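Local atomic coordinates of leukotriene A-4 hydrolase (Saccharomyces cerevisiae, PDB entry 2XQ0), a protein that removes N-terminal residues, preferentially from di- and tripeptides, as a zinc aminopeptidase of the M1 family, and has a low epoxide hydrolase activity in vitro. Residues 178-183 and 205-210; 216-221 and 234-239; 223-228 and 264-269; 260-265 and 280-285; 275-280 and 300-305. All blocks are in the same frame, centred on the assembly; numbering follows the deposited sequence.

Contact 1: 178-183 and 205-210; sequences VFSGIR and YLIGIA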
# COMPACT_ATOMS: atom_id res chain seq x y z
N VAL A 178 10.79 -14.22 -8.97
CA VAL A 178 9.44 -14.47 -8.50
C VAL A 178 8.47 -13.56 -9.26
O VAL A 178 8.86 -12.51 -9.77
CB VAL A 178 9.29 -14.29 -7.00
CG1 VAL A 178 10.26 -15.22 -6.26
CG2 VAL A 178 9.53 -12.83 -6.62
N PHE A 179 7.22 -14.01 -9.35
CA PHE A 179 6.22 -13.38 -10.18
C PHE A 179 4.88 -13.52 -9.47
O PHE A 179 4.70 -14.42 -8.66
CB PHE A 179 6.15 -14.09 -11.53
CG PHE A 179 5.06 -13.58 -12.44
CD1 PHE A 179 5.26 -12.44 -13.21
CD2 PHE A 179 3.85 -14.26 -12.55
CE1 PHE A 179 4.25 -11.95 -14.05
CE2 PHE A 179 2.84 -13.79 -13.38
CZ PHE A 179 3.04 -12.65 -14.14
N SER A 180 3.95 -12.63 -9.78
CA SER A 180 2.60 -12.68 -9.22
C SER A 180 1.76 -13.76 -9.90
O SER A 180 0.75 -13.47 -10.57
CB SER A 180 1.93 -11.33 -9.42
OG SER A 180 1.99 -10.96 -10.79
N GLY A 181 2.17 -15.00 -9.72
CA GLY A 181 1.45 -16.14 -10.24
C GLY A 181 2.05 -17.41 -9.68
O GLY A 181 2.99 -17.37 -8.90
N ILE A 182 1.50 -18.55 -10.08
CA ILE A 182 1.96 -19.83 -9.58
C ILE A 182 3.01 -20.38 -10.53
O ILE A 182 2.81 -20.44 -11.74
CB ILE A 182 0.80 -20.83 -9.40
CG1 ILE A 182 -0.18 -20.28 -8.35
CG2 ILE A 182 1.34 -22.20 -8.97
CD1 ILE A 182 -1.37 -21.16 -8.06
N ARG A 183 4.16 -20.71 -9.98
CA ARG A 183 5.26 -21.23 -10.76
C ARG A 183 4.88 -22.55 -11.40
O ARG A 183 4.25 -23.40 -10.77
CB ARG A 183 6.46 -21.42 -9.85
CG ARG A 183 7.68 -21.96 -10.53
CD ARG A 183 8.45 -20.87 -11.23
NE ARG A 183 9.65 -21.45 -11.82
CZ ARG A 183 10.77 -21.68 -11.14
NH1 ARG A 183 10.86 -21.34 -9.87
NH2 ARG A 183 11.81 -22.23 -11.75
N TYR A 205 -2.10 -3.61 -12.80
CA TYR A 205 -1.38 -2.93 -11.72
C TYR A 205 -0.95 -3.94 -10.64
O TYR A 205 -0.11 -3.64 -9.82
CB TYR A 205 -2.19 -1.78 -11.12
CG TYR A 205 -3.27 -2.19 -10.16
CD1 TYR A 205 -2.97 -2.52 -8.84
CD2 TYR A 205 -4.59 -2.25 -10.56
CE1 TYR A 205 -3.95 -2.89 -7.96
CE2 TYR A 205 -5.59 -2.63 -9.68
CZ TYR A 205 -5.26 -2.95 -8.39
OH TYR A 205 -6.25 -3.33 -7.51
N LEU A 206 -1.54 -5.14 -10.67
CA LEU A 206 -1.22 -6.20 -9.71
C LEU A 206 -0.05 -7.09 -10.16
O LEU A 206 0.43 -7.93 -9.39
CB LEU A 206 -2.44 -7.08 -9.46
CG LEU A 206 -3.53 -6.40 -8.62
CD1 LEU A 206 -4.72 -7.33 -8.46
CD2 LEU A 206 -2.96 -6.04 -7.27
N ILE A 207 0.40 -6.90 -11.39
CA ILE A 207 1.54 -7.67 -11.85
C ILE A 207 2.73 -7.33 -10.98
O ILE A 207 2.95 -6.17 -10.61
CB ILE A 207 1.87 -7.42 -13.32
CG1 ILE A 207 0.80 -8.07 -14.21
CG2 ILE A 207 3.25 -8.00 -13.67
CD1 ILE A 207 0.79 -9.59 -14.10
N GLY A 208 3.47 -8.37 -10.61
CA GLY A 208 4.65 -8.19 -9.79
C GLY A 208 5.78 -9.05 -10.29
O GLY A 208 5.56 -10.20 -10.70
N ILE A 209 6.98 -8.49 -10.30
CA ILE A 209 8.17 -9.26 -10.67
C ILE A 209 9.35 -8.84 -9.83
O ILE A 209 9.52 -7.65 -9.54
CB ILE A 209 8.50 -9.09 -12.18
CG1 ILE A 209 9.73 -9.93 -12.55
CG2 ILE A 209 8.80 -7.64 -12.48
CD1 ILE A 209 9.95 -10.03 -14.04
N ALA A 210 10.17 -9.80 -9.42
CA ALA A 210 11.45 -9.47 -8.78
C ALA A 210 12.48 -10.51 -9.18
O ALA A 210 12.13 -11.66 -9.46
CB ALA A 210 11.34 -9.41 -7.28

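Contact 2: 216-221 and 234-239; sequences SAPIGP and DCQWEF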
# COMPACT_ATOMS: atom_id res chain seq x y z
N SER A 216 14.26 -19.39 -0.40
CA SER A 216 12.92 -19.50 0.11
C SER A 216 12.83 -20.53 1.24
O SER A 216 13.68 -21.43 1.35
CB SER A 216 11.97 -19.88 -1.01
OG SER A 216 12.21 -21.22 -1.40
N ALA A 217 11.78 -20.41 2.05
CA ALA A 217 11.56 -21.28 3.22
C ALA A 217 10.07 -21.33 3.53
O ALA A 217 9.36 -20.34 3.42
CB ALA A 217 12.33 -20.76 4.42
N PRO A 218 9.58 -22.51 3.93
CA PRO A 218 8.15 -22.60 4.23
C PRO A 218 7.73 -21.84 5.48
O PRO A 218 8.41 -21.89 6.49
CB PRO A 218 7.94 -24.10 4.44
CG PRO A 218 9.32 -24.62 4.91
CD PRO A 218 10.28 -23.80 4.09
N ILE A 219 6.61 -21.12 5.40
CA ILE A 219 6.08 -20.47 6.59
C ILE A 219 4.69 -20.97 6.93
O ILE A 219 4.06 -20.47 7.85
CB ILE A 219 6.05 -18.93 6.45
CG1 ILE A 219 5.42 -18.52 5.10
CG2 ILE A 219 7.45 -18.38 6.58
CD1 ILE A 219 5.34 -17.01 4.89
N GLY A 220 4.21 -21.96 6.19
CA GLY A 220 2.91 -22.55 6.46
C GLY A 220 2.60 -23.59 5.41
O GLY A 220 3.36 -23.73 4.45
N PRO A 221 1.48 -24.31 5.56
CA PRO A 221 1.08 -25.38 4.63
C PRO A 221 0.82 -24.89 3.21
O PRO A 221 0.90 -25.67 2.25
CB PRO A 221 -0.22 -25.92 5.25
CG PRO A 221 -0.72 -24.82 6.11
CD PRO A 221 0.51 -24.13 6.64
N ASP A 234 15.50 -15.41 9.63
CA ASP A 234 14.82 -14.42 10.44
C ASP A 234 13.39 -14.21 9.92
O ASP A 234 12.44 -14.06 10.71
CB ASP A 234 15.56 -13.08 10.42
CG ASP A 234 16.85 -13.10 11.22
OD1 ASP A 234 16.98 -13.93 12.13
OD2 ASP A 234 17.75 -12.28 10.93
N CYS A 235 13.24 -14.17 8.61
CA CYS A 235 11.93 -13.95 7.99
C CYS A 235 11.02 -15.12 8.27
O CYS A 235 9.86 -14.96 8.61
CB CYS A 235 12.09 -13.77 6.49
SG CYS A 235 12.85 -12.20 6.05
N GLN A 236 11.57 -16.33 8.15
CA GLN A 236 10.78 -17.54 8.39
C GLN A 236 10.23 -17.54 9.81
O GLN A 236 9.05 -17.85 10.03
CB GLN A 236 11.62 -18.80 8.12
CG GLN A 236 10.82 -20.09 8.20
CD GLN A 236 11.69 -21.32 8.06
OE1 GLN A 236 12.89 -21.27 8.31
NE2 GLN A 236 11.09 -22.42 7.64
N TRP A 237 11.06 -17.18 10.77
CA TRP A 237 10.62 -17.19 12.15
C TRP A 237 9.52 -16.15 12.36
O TRP A 237 8.57 -16.37 13.09
CB TRP A 237 11.79 -16.93 13.12
CG TRP A 237 11.36 -16.99 14.56
CD1 TRP A 237 11.34 -18.10 15.36
CD2 TRP A 237 10.89 -15.91 15.36
NE1 TRP A 237 10.88 -17.77 16.61
CE2 TRP A 237 10.60 -16.43 16.64
CE3 TRP A 237 10.69 -14.54 15.13
CZ2 TRP A 237 10.11 -15.63 17.68
CZ3 TRP A 237 10.20 -13.75 16.16
CH2 TRP A 237 9.92 -14.30 17.42
N GLU A 238 9.65 -15.01 11.69
CA GLU A 238 8.73 -13.91 11.94
C GLU A 238 7.31 -14.24 11.47
O GLU A 238 6.34 -13.77 12.06
CB GLU A 238 9.22 -12.61 11.30
CG GLU A 238 8.62 -11.33 11.89
CD GLU A 238 9.45 -10.77 13.06
OE1 GLU A 238 10.58 -11.25 13.27
OE2 GLU A 238 8.98 -9.84 13.75
N PHE A 239 7.20 -15.08 10.44
CA PHE A 239 5.92 -15.30 9.77
C PHE A 239 5.32 -16.68 10.04
O PHE A 239 4.12 -16.88 9.87
CB PHE A 239 6.08 -15.16 8.25
CG PHE A 239 6.44 -13.78 7.80
CD1 PHE A 239 5.80 -12.67 8.34
CD2 PHE A 239 7.38 -13.58 6.82
CE1 PHE A 239 6.13 -11.39 7.92
CE2 PHE A 239 7.70 -12.31 6.39
CZ PHE A 239 7.08 -11.21 6.95

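Contact 3: 223-228 and 264-269; sequences STVYTE and ILVNVD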
# COMPACT_ATOMS: atom_id res chain seq x y z
N SER A 223 2.19 -21.61 2.26
CA SER A 223 2.91 -20.33 2.27
C SER A 223 4.42 -20.49 2.31
O SER A 223 4.96 -21.27 3.07
CB SER A 223 2.45 -19.49 3.46
OG SER A 223 1.08 -19.15 3.33
N THR A 224 5.10 -19.70 1.50
CA THR A 224 6.55 -19.74 1.47
C THR A 224 7.04 -18.31 1.54
O THR A 224 6.42 -17.43 0.97
CB THR A 224 7.02 -20.35 0.15
OG1 THR A 224 6.41 -21.64 -0.02
CG2 THR A 224 8.53 -20.46 0.11
N VAL A 225 8.14 -18.08 2.24
CA VAL A 225 8.74 -16.75 2.18
C VAL A 225 9.99 -16.75 1.29
O VAL A 225 10.75 -17.72 1.29
CB VAL A 225 9.05 -16.19 3.59
CG1 VAL A 225 10.08 -17.08 4.32
CG2 VAL A 225 9.57 -14.75 3.49
N TYR A 226 10.17 -15.66 0.53
CA TYR A 226 11.32 -15.48 -0.36
C TYR A 226 12.09 -14.26 0.11
O TYR A 226 11.50 -13.27 0.49
CB TYR A 226 10.85 -15.26 -1.80
CG TYR A 226 10.24 -16.48 -2.42
CD1 TYR A 226 11.00 -17.36 -3.16
CD2 TYR A 226 8.88 -16.76 -2.26
CE1 TYR A 226 10.45 -18.50 -3.73
CE2 TYR A 226 8.31 -17.90 -2.82
CZ TYR A 226 9.11 -18.76 -3.55
OH TYR A 226 8.58 -19.90 -4.13
N THR A 227 13.42 -14.34 0.14
CA THR A 227 14.24 -13.19 0.50
C THR A 227 15.71 -13.49 0.27
O THR A 227 16.06 -14.57 -0.22
CB THR A 227 14.03 -12.71 1.95
OG1 THR A 227 14.72 -11.47 2.16
CG2 THR A 227 14.51 -13.74 2.95
N GLU A 228 16.58 -12.55 0.61
CA GLU A 228 18.02 -12.78 0.51
C GLU A 228 18.45 -13.79 1.57
O GLU A 228 17.99 -13.74 2.72
CB GLU A 228 18.78 -11.46 0.64
CG GLU A 228 18.50 -10.46 -0.49
CD GLU A 228 19.02 -9.05 -0.20
OE1 GLU A 228 18.26 -8.26 0.41
OE2 GLU A 228 20.17 -8.74 -0.57
N ILE A 264 5.12 -14.71 0.44
CA ILE A 264 5.61 -13.38 0.78
C ILE A 264 7.05 -13.19 0.28
O ILE A 264 7.91 -14.01 0.55
CB ILE A 264 5.55 -13.16 2.29
CG1 ILE A 264 4.12 -13.32 2.79
CG2 ILE A 264 6.15 -11.76 2.67
CD1 ILE A 264 4.00 -13.41 4.29
N LEU A 265 7.29 -12.10 -0.46
CA LEU A 265 8.65 -11.69 -0.82
C LEU A 265 9.09 -10.59 0.13
O LEU A 265 8.47 -9.54 0.16
CB LEU A 265 8.69 -11.13 -2.26
CG LEU A 265 10.01 -10.44 -2.65
CD1 LEU A 265 11.13 -11.44 -2.68
CD2 LEU A 265 9.90 -9.73 -4.02
N VAL A 266 10.13 -10.84 0.92
CA VAL A 266 10.65 -9.80 1.81
C VAL A 266 11.73 -9.08 1.04
O VAL A 266 12.81 -9.64 0.79
CB VAL A 266 11.18 -10.34 3.15
CG1 VAL A 266 11.84 -9.22 3.93
CG2 VAL A 266 10.03 -10.95 3.98
N ASN A 267 11.43 -7.86 0.62
CA ASN A 267 12.25 -7.16 -0.36
C ASN A 267 13.54 -6.59 0.21
O ASN A 267 13.79 -6.66 1.42
CB ASN A 267 11.44 -6.05 -1.01
CG ASN A 267 11.07 -6.37 -2.44
OD1 ASN A 267 11.87 -6.90 -3.20
ND2 ASN A 267 9.85 -6.03 -2.82
N VAL A 268 14.34 -6.01 -0.68
CA VAL A 268 15.56 -5.30 -0.31
C VAL A 268 15.23 -4.07 0.53
O VAL A 268 14.10 -3.59 0.53
CB VAL A 268 16.39 -4.88 -1.57
CG1 VAL A 268 16.90 -6.12 -2.30
CG2 VAL A 268 15.55 -4.03 -2.50
N ASP A 269 16.22 -3.54 1.23
CA ASP A 269 15.97 -2.45 2.17
C ASP A 269 15.45 -1.15 1.52
O ASP A 269 14.79 -0.35 2.18
CB ASP A 269 17.19 -2.21 3.07
CG ASP A 269 17.71 -3.51 3.69
OD1 ASP A 269 17.25 -3.88 4.79
OD2 ASP A 269 18.57 -4.16 3.07
O HOH W 1 19.47 -5.46 0.84

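Contact 4: 260-265 and 280-285; sequences GTYDIL and NMTFAT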
# COMPACT_ATOMS: atom_id res chain seq x y z
N GLY A 260 -4.77 -20.29 -4.28
CA GLY A 260 -3.81 -21.36 -4.13
C GLY A 260 -2.80 -21.07 -3.02
O GLY A 260 -3.06 -21.30 -1.85
N THR A 261 -1.63 -20.57 -3.40
CA THR A 261 -0.61 -20.28 -2.41
C THR A 261 -0.76 -18.85 -1.94
O THR A 261 -1.34 -18.01 -2.63
CB THR A 261 0.79 -20.46 -3.00
OG1 THR A 261 0.92 -19.59 -4.13
CG2 THR A 261 1.00 -21.91 -3.44
N TYR A 262 -0.28 -18.59 -0.73
CA TYR A 262 -0.09 -17.23 -0.25
C TYR A 262 1.38 -17.05 0.16
O TYR A 262 1.79 -17.45 1.26
CB TYR A 262 -1.00 -16.89 0.93
CG TYR A 262 -0.81 -15.44 1.32
CD1 TYR A 262 -1.48 -14.43 0.63
CD2 TYR A 262 0.11 -15.07 2.28
CE1 TYR A 262 -1.28 -13.09 0.96
CE2 TYR A 262 0.32 -13.73 2.61
CZ TYR A 262 -0.37 -12.75 1.95
OH TYR A 262 -0.15 -11.43 2.28
N ASP A 263 2.18 -16.45 -0.72
CA ASP A 263 3.61 -16.35 -0.49
C ASP A 263 3.97 -14.91 -0.21
O ASP A 263 3.24 -14.00 -0.58
CB ASP A 263 4.38 -16.84 -1.72
CG ASP A 263 4.23 -18.33 -1.95
OD1 ASP A 263 3.82 -19.07 -1.01
OD2 ASP A 263 4.57 -18.78 -3.06
N ILE A 264 5.12 -14.71 0.44
CA ILE A 264 5.61 -13.38 0.78
C ILE A 264 7.05 -13.19 0.28
O ILE A 264 7.91 -14.01 0.55
CB ILE A 264 5.55 -13.16 2.29
CG1 ILE A 264 4.12 -13.32 2.79
CG2 ILE A 264 6.15 -11.76 2.67
CD1 ILE A 264 4.00 -13.41 4.29
N LEU A 265 7.29 -12.10 -0.46
CA LEU A 265 8.65 -11.69 -0.82
C LEU A 265 9.09 -10.59 0.13
O LEU A 265 8.47 -9.54 0.16
CB LEU A 265 8.69 -11.13 -2.26
CG LEU A 265 10.01 -10.44 -2.65
CD1 LEU A 265 11.13 -11.44 -2.68
CD2 LEU A 265 9.90 -9.73 -4.02
N ASN A 280 -0.46 -14.02 -5.21
CA ASN A 280 0.50 -15.11 -5.07
C ASN A 280 1.92 -14.67 -4.73
O ASN A 280 2.81 -15.51 -4.62
CB ASN A 280 0.51 -16.02 -6.30
CG ASN A 280 -0.81 -16.76 -6.51
OD1 ASN A 280 -1.47 -16.60 -7.53
ND2 ASN A 280 -1.18 -17.57 -5.54
N MET A 281 2.14 -13.37 -4.54
CA MET A 281 3.45 -12.92 -4.08
C MET A 281 3.38 -11.54 -3.48
O MET A 281 3.68 -10.56 -4.13
CB MET A 281 4.49 -12.94 -5.23
CG MET A 281 5.96 -12.79 -4.79
SD MET A 281 6.55 -14.02 -3.58
CE MET A 281 6.34 -15.53 -4.55
N THR A 282 2.96 -11.46 -2.23
CA THR A 282 2.96 -10.20 -1.50
C THR A 282 4.38 -9.66 -1.42
O THR A 282 5.31 -10.39 -1.08
CB THR A 282 2.38 -10.45 -0.07
OG1 THR A 282 0.97 -10.60 -0.18
CG2 THR A 282 2.70 -9.27 0.86
N PHE A 283 4.57 -8.38 -1.74
CA PHE A 283 5.87 -7.74 -1.60
C PHE A 283 5.86 -7.09 -0.24
O PHE A 283 4.92 -6.39 0.10
CB PHE A 283 6.09 -6.68 -2.68
CG PHE A 283 6.50 -7.23 -4.01
CD1 PHE A 283 6.05 -8.46 -4.45
CD2 PHE A 283 7.33 -6.48 -4.85
CE1 PHE A 283 6.43 -8.96 -5.69
CE2 PHE A 283 7.71 -6.97 -6.09
CZ PHE A 283 7.26 -8.21 -6.51
N ALA A 284 6.89 -7.34 0.56
CA ALA A 284 6.94 -6.80 1.91
C ALA A 284 8.26 -6.08 2.22
O ALA A 284 9.31 -6.45 1.70
CB ALA A 284 6.68 -7.91 2.92
N THR A 285 8.18 -5.04 3.06
CA THR A 285 9.35 -4.32 3.57
C THR A 285 10.05 -5.18 4.62
O THR A 285 9.40 -5.82 5.45
CB THR A 285 8.94 -2.95 4.20
OG1 THR A 285 10.08 -2.29 4.77
CG2 THR A 285 7.87 -3.13 5.28
O HOH W 2 3.27 -18.48 -5.39

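Contact 5: 275-280 and 300-305; sequences GMESPN and AHELAH. With ZN (zinc ion), chain C; BES (2-(3-amino-2-hydroxy-4-phenyl-butyrylamino)-4-methyl-pentanoic acid), chain B.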
# COMPACT_ATOMS: atom_id res chain seq x y z
N GLY A 275 3.97 -2.79 1.98
CA GLY A 275 3.67 -4.02 1.28
C GLY A 275 2.92 -3.75 -0.00
O GLY A 275 2.44 -2.64 -0.20
N MET A 276 2.84 -4.76 -0.87
CA MET A 276 2.07 -4.63 -2.12
C MET A 276 1.46 -5.99 -2.33
O MET A 276 2.18 -7.00 -2.32
CB MET A 276 2.95 -4.26 -3.30
CG MET A 276 2.22 -4.24 -4.64
SD MET A 276 0.80 -3.10 -4.69
CE MET A 276 -0.26 -3.90 -5.88
N GLU A 277 0.15 -6.00 -2.54
CA GLU A 277 -0.65 -7.22 -2.59
C GLU A 277 -0.66 -7.93 -3.94
O GLU A 277 -1.71 -8.38 -4.38
CB GLU A 277 -2.09 -6.84 -2.22
CG GLU A 277 -2.84 -5.97 -3.29
CD GLU A 277 -2.72 -4.44 -3.08
OE1 GLU A 277 -1.78 -3.98 -2.39
OE2 GLU A 277 -3.57 -3.70 -3.63
N SER A 278 0.49 -8.06 -4.61
CA SER A 278 0.51 -8.83 -5.85
C SER A 278 0.03 -10.22 -5.56
O SER A 278 0.51 -10.86 -4.63
CB SER A 278 1.92 -8.92 -6.43
OG SER A 278 2.31 -7.66 -6.92
N PRO A 279 -0.94 -10.71 -6.35
CA PRO A 279 -1.49 -12.06 -6.17
C PRO A 279 -0.44 -13.15 -6.21
O PRO A 279 0.36 -13.21 -7.15
CB PRO A 279 -2.43 -12.22 -7.37
CG PRO A 279 -2.79 -10.85 -7.75
CD PRO A 279 -1.60 -9.99 -7.45
N ASN A 280 -0.46 -14.02 -5.21
CA ASN A 280 0.50 -15.11 -5.07
C ASN A 280 1.92 -14.67 -4.73
O ASN A 280 2.81 -15.51 -4.62
CB ASN A 280 0.51 -16.02 -6.30
CG ASN A 280 -0.81 -16.76 -6.51
OD1 ASN A 280 -1.47 -16.60 -7.53
ND2 ASN A 280 -1.18 -17.57 -5.54
N ALA A 300 -1.77 -9.05 7.50
CA ALA A 300 -3.23 -9.16 7.48
C ALA A 300 -3.82 -8.20 6.44
O ALA A 300 -4.83 -8.51 5.81
CB ALA A 300 -3.80 -8.87 8.84
N HIS A 301 -3.20 -7.03 6.30
CA HIS A 301 -3.60 -6.07 5.28
C HIS A 301 -3.45 -6.62 3.86
O HIS A 301 -4.42 -6.70 3.13
CB HIS A 301 -2.82 -4.76 5.42
CG HIS A 301 -3.34 -3.67 4.52
ND1 HIS A 301 -4.33 -2.79 4.91
CD2 HIS A 301 -3.04 -3.37 3.23
CE1 HIS A 301 -4.61 -1.98 3.90
NE2 HIS A 301 -3.84 -2.31 2.87
N GLU A 302 -2.24 -7.00 3.47
CA GLU A 302 -2.03 -7.52 2.12
C GLU A 302 -2.86 -8.77 1.89
O GLU A 302 -3.33 -9.02 0.79
CB GLU A 302 -0.56 -7.88 1.89
CG GLU A 302 0.44 -6.80 2.29
CD GLU A 302 0.20 -5.50 1.58
OE1 GLU A 302 0.70 -4.47 2.08
OE2 GLU A 302 -0.50 -5.50 0.54
N LEU A 303 -3.03 -9.58 2.94
CA LEU A 303 -3.85 -10.78 2.81
C LEU A 303 -5.30 -10.44 2.51
O LEU A 303 -5.93 -11.10 1.70
CB LEU A 303 -3.81 -11.57 4.11
CG LEU A 303 -4.83 -12.71 4.20
CD1 LEU A 303 -4.51 -13.77 3.15
CD2 LEU A 303 -4.79 -13.31 5.60
N ALA A 304 -5.86 -9.44 3.19
CA ALA A 304 -7.26 -9.08 2.95
C ALA A 304 -7.47 -8.60 1.51
O ALA A 304 -8.54 -8.81 0.91
CB ALA A 304 -7.74 -8.04 3.95
N HIS A 305 -6.45 -7.98 0.92
CA HIS A 305 -6.51 -7.55 -0.48
C HIS A 305 -6.86 -8.71 -1.42
O HIS A 305 -7.47 -8.51 -2.49
CB HIS A 305 -5.19 -6.94 -0.93
CG HIS A 305 -5.11 -5.46 -0.73
ND1 HIS A 305 -6.06 -4.60 -1.23
CD2 HIS A 305 -4.19 -4.69 -0.10
CE1 HIS A 305 -5.74 -3.36 -0.90
NE2 HIS A 305 -4.61 -3.39 -0.21
ZN ZN C . -3.73 -1.80 0.73
N2 BES B . -0.68 -1.46 -2.59
C1 BES B . -0.84 -0.66 -1.39
C6 BES B . 0.20 0.46 -1.35
C7 BES B . -0.00 1.41 -2.51
C8 BES B . -1.28 1.88 -2.80
C12 BES B . 1.08 1.79 -3.30
C9 BES B . -1.47 2.74 -3.87
C11 BES B . 0.88 2.66 -4.37
C10 BES B . -0.40 3.14 -4.65
C2 BES B . -0.74 -1.52 -0.13
O2 BES B . -1.66 -2.62 -0.07
C3 BES B . -0.96 -0.62 1.04
O3 BES B . -2.07 -0.17 1.30
N1 BES B . 0.18 -0.40 1.67
C4 BES B . 0.41 0.42 2.85
C13 BES B . 0.41 -0.60 3.99
C14 BES B . -0.56 -0.22 5.10
C15 BES B . -0.93 -1.46 5.91
C16 BES B . -1.81 0.47 4.57
C5 BES B . 1.80 0.99 2.71
O1 BES B . 2.07 2.06 3.29
O4 BES B . 2.63 0.36 2.01

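Contact 1: 178-183 and 205-210
Ser180 OG accepts the backbone N-H of Gly208 at 3.0 Å, while Ser180 N donates to Gly208 O at 3.1 Å, so one small residue holds both polar groups of the glycine. The hydroxyl can reach because chi1 is 54°, which sets OG between the backbone N and the carbonyl carbon; it also lies over the centre of the neighbouring Phe179 ring. Serine suits this place, being short enough for OG to meet the N-H of the facing segment while its own N-H bonds Gly208 O. Further along, Val178 and Ala210 exchange two bonds, Val178 N to Ala210 O at 2.9 Å and Ala210 N to Val178 O at 3.0 Å. Strands 177-179 and 209-211 are thus an antiparallel edge of a four-stranded sheet, and 178-183 leaves it through an inverse gamma turn centred on Ser180. On one face Val178 CG2 meets Ala210 CB at 3.9 Å, where a methyl leaves room for Leu265 to pack on both residues. On the other, the Phe179 ring crosses Ile207 obliquely, its CZ 3.8 Å from Ile207 CD1. Ala169 and Ile171 of strand 165-172 also pack on the Phe179 side chain, and Ser144 OG takes the N-H of Ile209 from the next strand.

Contact 2: 216-221 and 234-239
Gln236 reaches Pro218 because its CG stands anti to the backbone N (chi1 -173°) and the chain then runs on extended, carrying the amide from the helix to the strand edge. There NE2 donates to Pro218 O at 3.0 Å, with an N-H...O angle of 157°; the donor lies in the carbonyl plane and the acceptor close to the amide plane. The carboxamide carbon CD rests 3.7 Å from Ala217 CB, a methyl small enough to let the amide lie against the strand. The other amide atom, OE1, accepts from Lys233 NZ, about one turn back on the helix. Farther along the helix, Phe239 CB packs against two branches of Ile219, CG2 and CD1, each 3.9 Å from it. The segments 234-239 and 216-220 run nearly parallel, their axes 8° and 8.0 Å apart, and the helix covers the sheet where Ile219 and Gly220 form a classic beta bulge opposite Ser223. An alanine in place of Gln236 would probably leave Pro218 O without this donor and Lys233 without its amide acceptor. Strand 215-220 is outermost in its sheet, and a neutral amide serves this edge with both ends, NE2 giving a proton to Pro218 O and OE1 receiving one from Lys233, which a carboxylate could not do.

Contact 3: 223-228 and 264-269
Tyr226 sits between Ile264 and Val266 in parallel register, taking Ile264 O at its N-H and giving its own O to Val266 N, both at 2.8 Å, while Ile264 N donates to Thr224 O at 3.1 Å. The two strand axes are 4.7 Å apart and 22° from parallel. On one face Val225 CG2, anti to the backbone N, meets Val266 CG2 at 3.9 Å; these beta-branched residues favour the extended backbone and, with Ile264, present aliphatic surface to Cys235 and Phe239 of helix 229-239. The chain leaves strand 223-227, passes through helices 229-239 and 243-253 and returns as the parallel strand 264-266, a beta-alpha-beta crossover. On the other face Tyr226 CB lies 3.9 Å from Leu265 CD1, and the ring turns its edge to Ile264 O. At the strand end, Thr227 OG1 donates to Val266 O at 3.0 Å. Its chi1 of -172° turns OG1 to the Val266 carbonyl and adds a side-chain bond where the strands diverge. Farther on, one water donates to both Glu228 OE1 (3.1 Å) and Asp269 OD2 (2.7 Å), bridging two acids that probably would repel each other; Arg231 forms a salt bridge with Asp269 OD1.

Contact 4: 260-265 and 280-285
Asn280 ND2 is drawn to three oxygens at once: weakly to Thr261 O at 2.9 Å and Thr261 OG1 at 3.2 Å, and to Trp259 O just before the segment. The side chains of Thr261 and Asn280 cross at about a right angle. A water then ties the same corner together, accepting from Thr261 OG1 and donating to Asp263 OD2 (2.7 Å) and to Asn280 O. The other carboxylate oxygen, Asp263 OD1, takes the N-H of Thr224, so an acid suits a place where its two oxygens face different donors. From here 264-266 and 282-284 run as neighbouring parallel strands of the mixed five-stranded sheet, with Leu265 N donating to Thr282 O, and Leu265 O accepting from Ala284 N, each at 2.7 Å. On one face Tyr262 OH and Thr282 OG1 stand 2.8 Å apart. The tyrosine side chain packs on Ile299 of helix 297-311, and its OH on Glu302 of the same helix. On the other face Leu265 CD2 sits over the centre of the Phe283 ring, 3.8 Å from its centroid, a CH-pi contact. Met281, bent at chi2 and chi3, lays SD beside Leu265 CB, while its CE reaches Asp263 CB at 3.7 Å.

Contact 5: 275-280 and 300-305
The HExxH zinc site of the M1 aminopeptidases meets the segment carrying the GXMEN-type motif (GGMES here), which binds substrate, through Glu277 and His305. The carboxylate of Glu277 is stacked flat on the imidazole, planes 4° apart, with OE2 over the ring centre and CD 3.3 Å from His305 CD2. His305 NE2 binds zinc at 2.0 Å and His301 NE2 at 2.2 Å; Glu324 completes the protein ligands, and Ser308 O receives the ND1 proton of His305. Bestatin adds O2 and O3, both 2.4 Å from the metal. Its amine N2 donates to Glu277 OE1 at 2.8 Å, as the free N-terminus of a peptide probably would. A glutamine in place of Glu277 would probably deprive that amine of one negative partner. The bend of the proton acceptor Glu302 at chi2 turns its carboxylate toward 275-277. Glycine suits 275, since a CB there would collide with Glu302 OE1, which lies 3.1 Å from Gly275 CA.

Contacts 2, 3 and 4 build one mixed sheet outward from the active site: contacts 3 and 4 share Ile264 and Leu265 of the central strand, and contact 2 lays a helix against its outer part, where Phe239 CE2 reaches Ile264 CG2 at 4.1 Å. Contact 4 meets contact 5 through Phe283 O and Met276 N, 2.8 Å apart, and its Thr282 CG2 lies 3.6 Å from Glu302 CG. Contact 1 brings the four-stranded sheet against the other face, with Ala210 CB 3.6 Å from Leu265 CD2, and it meets contact 5 where Leu206 O is 3.1 Å from Ser278 OG, a probable hydrogen bond. Contact 5 alone holds zinc and bestatin; the side chain of Phe239 in contact 2 is about 12 Å from the inhibitor.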